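PDB 6Z3U: protein kinase domain-containing protein from Chaetomium thermophilum, which probably acts as the cyclin-dependent kinase of the CAK complex, transferring phosphate from ATP to serine and threonine residues of target proteins. Local coordinates for residues B[180-184]-B[288-292]; B[195-199]-B[385-390]; B[230-234]-B[391-395]; B[293-297]-B[308-312]. All coordinates share one frame. Residue numbers count along the deposited sequence, not the author numbering.

Overall arrangement
Following the chain from the N terminus, three contacts open before any closes: 180-184 on a short helix, 195-199 at the start of the next, long helix, and 230-234 in a hairpin turn. Interaction 1 closes first, at 288-292. Interaction 4 follows directly, joining 293-297 to 308-312, so its short loop falls wholly within the larger ones of interactions 2 and 3. The tail then closes interaction 2 at 385-390 and interaction 3 at 391-395; interactions 1, 2 and 3 cross one another pairwise. Interaction 1 pairs two kinase C-lobe helices, interaction 4 packs the loop after the second onto the next helix, and the tail ties helix 194-213 to the hairpin, Leu395 touching Asp196 and Ala199.

Interaction 1 of 4, residues B[180-184]-B[288-292]; sequences LEMLI and ELIIR
In the C-lobe of this protein kinase fold, the short helix 180-185 packs beside the C-terminal end of the long helix 276-291. The segment 180-184 is helical, with Ile184 N bonded to Leu180 O at 3.1 Å. Leu180 (chi1 -129°, between wells) points toward the other helix and brings CD2 to 4.3 Å from Leu289 CD2; Trp200 of helix 194-213 touches both leucines and Leu183. Leu183 contributes mainly its carbonyl. Ile184, rotamer mt, is the most covered residue: its CD1 lies 3.5 Å from Leu289 CD2, and its CA is 5.5 Å from that of Arg292. Arg292 is the first residue to leave the helix, with positive phi (53/35), and its side chain reaches the carbonyls ending helix 180-185 while NH2 bonds to Val190 O. In the guanidinium plane, NH1 makes a weak hydrogen bond to Leu183 O (2.8 Å), and Arg292 NE donates to Ile184 O at 3.1 Å with an N-H...O angle of 156°.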
# COMPACT_ATOMS: atom_id res chain seq x y z
N LEU B 180 -5.18 22.43 10.40
CA LEU B 180 -5.74 22.65 11.72
C LEU B 180 -4.73 23.21 12.71
O LEU B 180 -5.13 23.80 13.72
CB LEU B 180 -6.31 21.34 12.27
CG LEU B 180 -7.75 21.41 12.79
CD1 LEU B 180 -8.69 21.90 11.71
CD2 LEU B 180 -8.18 20.04 13.29
N GLU B 181 -3.43 23.02 12.47
CA GLU B 181 -2.43 23.57 13.38
C GLU B 181 -2.48 25.09 13.38
O GLU B 181 -2.49 25.73 14.44
CB GLU B 181 -1.04 23.09 13.00
CG GLU B 181 0.00 23.33 14.08
CD GLU B 181 1.34 23.78 13.52
OE1 GLU B 181 2.29 22.97 13.53
OE2 GLU B 181 1.42 24.94 13.07
N MET B 182 -2.52 25.70 12.19
CA MET B 182 -2.49 27.15 12.11
C MET B 182 -3.74 27.78 12.69
O MET B 182 -3.69 28.89 13.23
CB MET B 182 -2.29 27.59 10.66
CG MET B 182 -3.34 27.07 9.68
SD MET B 182 -2.99 27.51 7.97
CE MET B 182 -1.28 26.99 7.79
N LEU B 183 -4.89 27.09 12.60
CA LEU B 183 -6.07 27.58 13.29
C LEU B 183 -5.87 27.54 14.80
O LEU B 183 -6.16 28.51 15.51
CB LEU B 183 -7.30 26.75 12.90
CG LEU B 183 -7.82 26.89 11.47
CD1 LEU B 183 -9.18 26.21 11.35
CD2 LEU B 183 -7.91 28.34 11.04
N ILE B 184 -5.37 26.42 15.31
CA ILE B 184 -5.14 26.28 16.75
C ILE B 184 -4.13 27.31 17.23
O ILE B 184 -4.29 27.89 18.31
CB ILE B 184 -4.69 24.84 17.07
CG1 ILE B 184 -5.85 23.86 16.82
CG2 ILE B 184 -4.20 24.75 18.51
CD1 ILE B 184 -5.45 22.40 16.83
N GLU B 288 -5.27 18.49 22.32
CA GLU B 288 -4.67 19.74 21.87
C GLU B 288 -5.73 20.73 21.39
O GLU B 288 -5.56 21.94 21.55
CB GLU B 288 -3.66 19.47 20.75
CG GLU B 288 -3.02 20.72 20.20
CD GLU B 288 -1.76 20.42 19.43
OE1 GLU B 288 -1.23 21.33 18.76
OE2 GLU B 288 -1.30 19.25 19.48
N LEU B 289 -6.81 20.23 20.78
CA LEU B 289 -7.88 21.13 20.34
C LEU B 289 -8.55 21.80 21.53
O LEU B 289 -8.91 22.98 21.46
CB LEU B 289 -8.90 20.36 19.52
CG LEU B 289 -8.54 20.15 18.05
CD1 LEU B 289 -9.36 19.03 17.44
CD2 LEU B 289 -8.74 21.44 17.27
N ILE B 290 -8.72 21.07 22.63
CA ILE B 290 -9.48 21.59 23.76
C ILE B 290 -8.70 22.69 24.48
O ILE B 290 -9.27 23.72 24.86
CB ILE B 290 -9.85 20.45 24.73
CG1 ILE B 290 -10.85 19.50 24.05
CG2 ILE B 290 -10.43 21.02 26.01
CD1 ILE B 290 -11.07 18.21 24.80
N ILE B 291 -7.39 22.49 24.69
CA ILE B 291 -6.57 23.47 25.38
C ILE B 291 -5.79 24.36 24.42
O ILE B 291 -5.04 25.24 24.88
CB ILE B 291 -5.61 22.79 26.37
CG1 ILE B 291 -4.63 21.87 25.65
CG2 ILE B 291 -6.40 21.99 27.39
CD1 ILE B 291 -3.43 21.48 26.50
N ARG B 292 -5.91 24.16 23.11
CA ARG B 292 -5.22 24.98 22.11
C ARG B 292 -3.72 25.04 22.37
O ARG B 292 -3.07 26.06 22.14
CB ARG B 292 -5.82 26.39 22.03
CG ARG B 292 -7.08 26.45 21.19
CD ARG B 292 -7.54 27.88 20.94
NE ARG B 292 -7.09 28.39 19.65
CZ ARG B 292 -7.68 29.38 18.99
NH1 ARG B 292 -7.20 29.77 17.82
NH2 ARG B 292 -8.75 29.98 19.49

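Interaction 2 of 4, residues B[195-199]-B[385-390]; sequences ADIKA and TDPKPT
An extended tail, 385-390, crosses the first turns of helix 194-213, with Pro389 CA 4.6 Å from Ala195 CA and Thr390 CA 5.3 Å from Asp196 CA. All six tail residues have polyproline-II-like angles (phi -62 to -86°, psi 143 to 154°), and the peptide between Asp386 and Pro387 is cis. At Thr385 the carbonyl O sits 2.4 Å from Lys198 NZ. The CA-to-CB bond of Asp386 points away from the helix. Pro387 then offers its O to Lys198 NZ in a hydrogen bond of 2.9 Å and sets CG 4.4 Å from Ala195 CB. To get there Lys198 runs out in a ttmt rotamer; its NZ also bonds to Trp382 O, and the ammonium makes a cation-pi contact with that tryptophan. At Lys388 the CA-to-CB bond again points away, but its O lies 3.6 Å from Ala195 CB. The Pro389 ring settles on Lys198 and Ala199, CD to Lys198 CD 3.8 Å and CB to Ala199 CB 4.0 Å. Thr390 completes the attachment: its N donates to Ala195 O at 3.1 Å, an acceptor that also takes the helical bond from Ala199 N (3.2 Å), while OG1, in the m rotamer, donates to Asp196 OD1 at 2.5 Å. Asp196 OD2 accepts from Gly193 N. This is a C-terminal tail, leaving helix 381-384, laid back over the surface of a kinase C-lobe.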
# COMPACT_ATOMS: atom_id res chain seq x y z
N ALA B 195 -18.62 22.89 19.69
CA ALA B 195 -19.32 22.33 18.54
C ALA B 195 -18.41 22.24 17.33
O ALA B 195 -18.57 21.34 16.49
CB ALA B 195 -20.56 23.16 18.21
N ASP B 196 -17.44 23.15 17.21
CA ASP B 196 -16.48 23.06 16.11
C ASP B 196 -15.48 21.94 16.34
O ASP B 196 -15.10 21.23 15.40
CB ASP B 196 -15.76 24.40 15.95
CG ASP B 196 -16.72 25.53 15.65
OD1 ASP B 196 -17.65 25.32 14.84
OD2 ASP B 196 -16.56 26.63 16.23
N ILE B 197 -15.03 21.76 17.59
CA ILE B 197 -14.15 20.64 17.90
C ILE B 197 -14.84 19.33 17.53
O ILE B 197 -14.22 18.44 16.93
CB ILE B 197 -13.76 20.68 19.39
CG1 ILE B 197 -12.98 21.96 19.69
CG2 ILE B 197 -12.93 19.44 19.75
CD1 ILE B 197 -12.61 22.13 21.15
N LYS B 198 -16.12 19.19 17.87
CA LYS B 198 -16.85 17.97 17.56
C LYS B 198 -16.94 17.75 16.06
O LYS B 198 -16.90 16.61 15.59
CB LYS B 198 -18.25 18.02 18.18
CG LYS B 198 -19.06 16.76 17.97
CD LYS B 198 -20.43 16.83 18.63
CE LYS B 198 -20.34 16.80 20.15
NZ LYS B 198 -21.68 16.76 20.79
N ALA B 199 -17.06 18.83 15.28
CA ALA B 199 -17.13 18.68 13.83
C ALA B 199 -15.79 18.24 13.26
O ALA B 199 -15.74 17.34 12.41
CB ALA B 199 -17.57 20.00 13.19
N THR B 385 -24.66 13.51 21.37
CA THR B 385 -24.97 14.36 22.52
C THR B 385 -24.86 15.83 22.11
O THR B 385 -23.99 16.20 21.32
CB THR B 385 -24.02 14.07 23.68
OG1 THR B 385 -24.32 12.78 24.23
CG2 THR B 385 -24.15 15.12 24.76
N ASP B 386 -25.76 16.65 22.65
CA ASP B 386 -25.73 18.07 22.34
C ASP B 386 -24.49 18.73 22.95
O ASP B 386 -23.99 18.29 23.99
CB ASP B 386 -26.99 18.76 22.87
CG ASP B 386 -28.22 18.41 22.06
OD1 ASP B 386 -28.08 18.14 20.85
OD2 ASP B 386 -29.33 18.41 22.64
N PRO B 387 -23.97 19.79 22.31
CA PRO B 387 -24.49 20.42 21.09
C PRO B 387 -24.08 19.68 19.82
O PRO B 387 -22.97 19.15 19.75
CB PRO B 387 -23.86 21.80 21.13
CG PRO B 387 -22.53 21.56 21.77
CD PRO B 387 -22.77 20.49 22.81
N LYS B 388 -24.96 19.67 18.82
CA LYS B 388 -24.64 19.01 17.57
C LYS B 388 -23.43 19.67 16.92
O LYS B 388 -23.16 20.86 17.14
CB LYS B 388 -25.84 19.05 16.62
CG LYS B 388 -27.03 18.24 17.13
CD LYS B 388 -28.22 18.31 16.19
CE LYS B 388 -29.38 17.45 16.71
NZ LYS B 388 -30.58 17.50 15.83
N PRO B 389 -22.66 18.93 16.13
CA PRO B 389 -21.45 19.50 15.53
C PRO B 389 -21.77 20.58 14.51
O PRO B 389 -22.83 20.59 13.89
CB PRO B 389 -20.77 18.30 14.88
CG PRO B 389 -21.87 17.33 14.62
CD PRO B 389 -22.85 17.52 15.75
N THR B 390 -20.81 21.49 14.35
CA THR B 390 -20.97 22.59 13.42
C THR B 390 -20.94 22.10 11.98
O THR B 390 -20.21 21.15 11.64
CB THR B 390 -19.87 23.63 13.63
OG1 THR B 390 -19.83 24.02 15.01
CG2 THR B 390 -20.13 24.87 12.78

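Interaction 3 of 4, residues B[230-234]-B[391-395]; sequences ADGEV and RKEDL
Lys392 NZ forks between two carboxylates, with salt bridges to Asp231 OD2 at 3.2 Å and Glu233 OE1 at 3.1 Å. Both acids belong to the turn of the small beta hairpin (strands 226-228 and 234-236) of the kinase C-lobe, and the lysine comes from the C-terminal tail. An Asx turn shapes the hairpin end: Asp231, chi1 p, accepts Glu233 N on OD1 at 2.9 Å. Glu233 holds Asn153 with its other oxygen, OE2. Gly232 adopts phi/psi 103/-6, and its CA lies 4.8 Å from Lys392 CA; these angles by themselves call for glycine, and a CB would also clash with Lys392 O. The tail forms a 3-10 turn over 392-394, with Asp394 N to Arg391 O 2.7 Å and Leu395 N to Lys392 O 3.3 Å. Within the tail, Arg391 forms salt bridges from NH1 to Glu393 OE2 and from NH2 to Asp394 OD1, both 3.1 Å. Leu395, rotamer mt, packs inward beside Trp200 of helix 194-213, its CD1 3.6 Å from Gly232 O.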
# COMPACT_ATOMS: atom_id res chain seq x y z
N ALA B 230 -11.79 23.79 0.62
CA ALA B 230 -12.47 25.07 0.45
C ALA B 230 -13.84 25.08 1.11
O ALA B 230 -14.29 26.13 1.59
CB ALA B 230 -12.61 25.39 -1.04
N ASP B 231 -14.52 23.94 1.15
CA ASP B 231 -15.85 23.88 1.75
C ASP B 231 -15.81 23.69 3.26
O ASP B 231 -16.87 23.71 3.89
CB ASP B 231 -16.66 22.74 1.12
CG ASP B 231 -16.06 21.38 1.40
OD1 ASP B 231 -14.94 21.33 1.95
OD2 ASP B 231 -16.72 20.37 1.08
N GLY B 232 -14.63 23.50 3.84
CA GLY B 232 -14.48 23.31 5.27
C GLY B 232 -14.23 21.88 5.70
O GLY B 232 -13.98 21.65 6.89
N GLU B 233 -14.31 20.92 4.78
CA GLU B 233 -14.06 19.53 5.12
C GLU B 233 -12.56 19.31 5.34
O GLU B 233 -11.74 19.72 4.53
CB GLU B 233 -14.56 18.62 4.00
CG GLU B 233 -14.59 17.13 4.34
CD GLU B 233 -15.96 16.64 4.78
OE1 GLU B 233 -16.93 16.78 3.99
OE2 GLU B 233 -16.08 16.12 5.91
N VAL B 234 -12.22 18.65 6.45
CA VAL B 234 -10.83 18.39 6.82
C VAL B 234 -10.39 17.08 6.20
O VAL B 234 -11.12 16.08 6.23
CB VAL B 234 -10.67 18.38 8.35
CG1 VAL B 234 -9.35 17.75 8.73
CG2 VAL B 234 -10.75 19.80 8.90
N ARG B 391 -21.73 22.74 11.13
CA ARG B 391 -21.70 22.44 9.71
C ARG B 391 -20.41 22.96 9.10
O ARG B 391 -19.96 24.07 9.41
CB ARG B 391 -22.91 23.06 9.01
CG ARG B 391 -23.13 22.58 7.59
CD ARG B 391 -24.47 23.07 7.04
NE ARG B 391 -24.58 24.53 7.07
CZ ARG B 391 -24.41 25.33 6.02
NH1 ARG B 391 -24.13 24.83 4.83
NH2 ARG B 391 -24.53 26.64 6.17
N LYS B 392 -19.80 22.15 8.23
CA LYS B 392 -18.49 22.49 7.69
C LYS B 392 -18.50 23.86 7.02
O LYS B 392 -17.48 24.56 7.03
CB LYS B 392 -18.04 21.42 6.69
CG LYS B 392 -19.09 21.04 5.66
CD LYS B 392 -18.46 20.36 4.45
CE LYS B 392 -19.51 19.69 3.59
NZ LYS B 392 -18.90 18.70 2.67
N GLU B 393 -19.63 24.27 6.44
CA GLU B 393 -19.71 25.59 5.83
C GLU B 393 -19.62 26.71 6.85
O GLU B 393 -19.28 27.84 6.49
CB GLU B 393 -21.01 25.72 5.03
CG GLU B 393 -20.96 25.10 3.63
CD GLU B 393 -20.93 23.58 3.65
OE1 GLU B 393 -20.22 22.99 2.81
OE2 GLU B 393 -21.62 22.98 4.51
N ASP B 394 -19.91 26.42 8.12
CA ASP B 394 -19.87 27.42 9.18
C ASP B 394 -18.62 27.33 10.04
O ASP B 394 -18.50 28.06 11.02
CB ASP B 394 -21.11 27.30 10.07
CG ASP B 394 -22.38 27.73 9.36
OD1 ASP B 394 -22.37 27.82 8.12
OD2 ASP B 394 -23.39 27.98 10.06
N LEU B 395 -17.68 26.44 9.70
CA LEU B 395 -16.49 26.29 10.52
C LEU B 395 -15.59 27.52 10.38
O LEU B 395 -15.63 28.22 9.36
CB LEU B 395 -15.72 25.03 10.11
CG LEU B 395 -16.26 23.70 10.63
CD1 LEU B 395 -15.55 22.53 9.98
CD2 LEU B 395 -16.12 23.62 12.15

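Interaction 4 of 4, residues B[293-297]-B[308-312]; sequences SPFLP and ICKHI
Leu296 makes the largest share of this contact, reaching from the loop 293-297 to Ile308, His311 and Ile312, spaced i, i+3, i+4 along one face at the end of helix 301-311. In its mt rotamer (-48/173°) the two methyls spread: CD1 lies 3.5 Å from Ile308 CG1 and 3.3 Å from Ile312 CD1, while CD2 approaches His311 CD2 at 3.4 Å. The backbones stay well apart, the nearest CA pair being Leu296 and Ile308 at 7.1 Å, so side chains do all the work and no hydrogen bond crosses. Phe295 carries chi1 at -175° (t) and chi2 at 22°, which brings its ring to His311 and Ile312. It meets the His311 ring (chi1 m, chi2 8°) with planes 30° apart and centroids 5.6 Å apart, slid so far that the rings barely overlap; the closest atoms are Phe295 CE1 and His311 CD2 at 3.7 Å. Ile312 has chi1 m but chi2 at 92°, between wells, and places CD1 3.9 Å from Phe295 CE2. Ile312 N donates to Ile308 O at 2.8 Å. The contact packs the connection between helices 276-291 and 301-311 back onto the end of the second. Met284 of the first touches both Phe295 and Leu296, Gln304 of the second bonds to Leu296 O, and helix 342-349 also borders the contact, Phe349 meeting the Phe295 ring edge-to-face.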
# COMPACT_ATOMS: atom_id res chain seq x y z
N SER B 293 -3.17 23.94 22.87
CA SER B 293 -1.73 23.78 23.00
C SER B 293 -1.43 22.29 23.12
O SER B 293 -2.29 21.52 23.55
CB SER B 293 -1.19 24.55 24.21
OG SER B 293 -1.35 23.79 25.40
N PRO B 294 -0.22 21.86 22.75
CA PRO B 294 0.10 20.43 22.85
C PRO B 294 -0.06 19.93 24.27
O PRO B 294 0.35 20.58 25.24
CB PRO B 294 1.56 20.36 22.38
CG PRO B 294 1.79 21.62 21.62
CD PRO B 294 0.92 22.66 22.25
N PHE B 295 -0.69 18.76 24.40
CA PHE B 295 -0.94 18.20 25.73
C PHE B 295 0.37 17.82 26.41
O PHE B 295 0.67 18.29 27.51
CB PHE B 295 -1.87 16.99 25.62
CG PHE B 295 -2.29 16.41 26.94
CD1 PHE B 295 -2.25 17.17 28.10
CD2 PHE B 295 -2.71 15.09 27.03
CE1 PHE B 295 -2.64 16.63 29.31
CE2 PHE B 295 -3.09 14.55 28.24
CZ PHE B 295 -3.06 15.32 29.38
N LEU B 296 1.16 16.96 25.76
CA LEU B 296 2.43 16.47 26.29
C LEU B 296 3.53 16.79 25.27
O LEU B 296 3.87 15.94 24.44
CB LEU B 296 2.38 14.96 26.55
CG LEU B 296 1.17 14.46 27.33
CD1 LEU B 296 1.15 12.94 27.37
CD2 LEU B 296 1.17 15.03 28.74
N PRO B 297 4.09 17.99 25.32
CA PRO B 297 5.16 18.35 24.36
C PRO B 297 6.55 18.06 24.93
O PRO B 297 7.32 18.96 25.30
CB PRO B 297 4.91 19.84 24.14
CG PRO B 297 4.15 20.32 25.37
CD PRO B 297 3.76 19.12 26.19
N ILE B 308 3.82 11.42 30.06
CA ILE B 308 2.68 10.51 30.07
C ILE B 308 2.46 9.97 31.48
O ILE B 308 1.32 9.86 31.94
CB ILE B 308 2.89 9.37 29.05
CG1 ILE B 308 2.91 9.94 27.64
CG2 ILE B 308 1.78 8.33 29.19
CD1 ILE B 308 3.28 8.95 26.57
N CYS B 309 3.54 9.65 32.19
CA CYS B 309 3.41 9.21 33.58
C CYS B 309 2.78 10.30 34.44
O CYS B 309 1.95 10.02 35.31
CB CYS B 309 4.77 8.81 34.13
SG CYS B 309 5.45 7.27 33.47
N LYS B 310 3.16 11.56 34.21
CA LYS B 310 2.68 12.64 35.05
C LYS B 310 1.20 12.93 34.78
O LYS B 310 0.40 13.05 35.72
CB LYS B 310 3.53 13.89 34.82
CG LYS B 310 3.14 15.10 35.66
CD LYS B 310 3.88 16.35 35.19
CE LYS B 310 3.41 17.60 35.93
NZ LYS B 310 3.93 17.68 37.33
N HIS B 311 0.82 13.02 33.51
CA HIS B 311 -0.50 13.52 33.13
C HIS B 311 -1.52 12.42 32.83
O HIS B 311 -2.72 12.70 32.86
CB HIS B 311 -0.40 14.44 31.91
CG HIS B 311 0.22 15.77 32.20
ND1 HIS B 311 0.82 16.08 33.41
CD2 HIS B 311 0.33 16.89 31.44
CE1 HIS B 311 1.27 17.32 33.38
NE2 HIS B 311 0.99 17.83 32.20
N ILE B 312 -1.08 11.21 32.53
CA ILE B 312 -1.99 10.10 32.25
C ILE B 312 -1.90 9.03 33.33
O ILE B 312 -2.92 8.56 33.84
CB ILE B 312 -1.72 9.49 30.86
CG1 ILE B 312 -2.15 10.46 29.75
CG2 ILE B 312 -2.45 8.17 30.70
CD1 ILE B 312 -1.05 11.38 29.30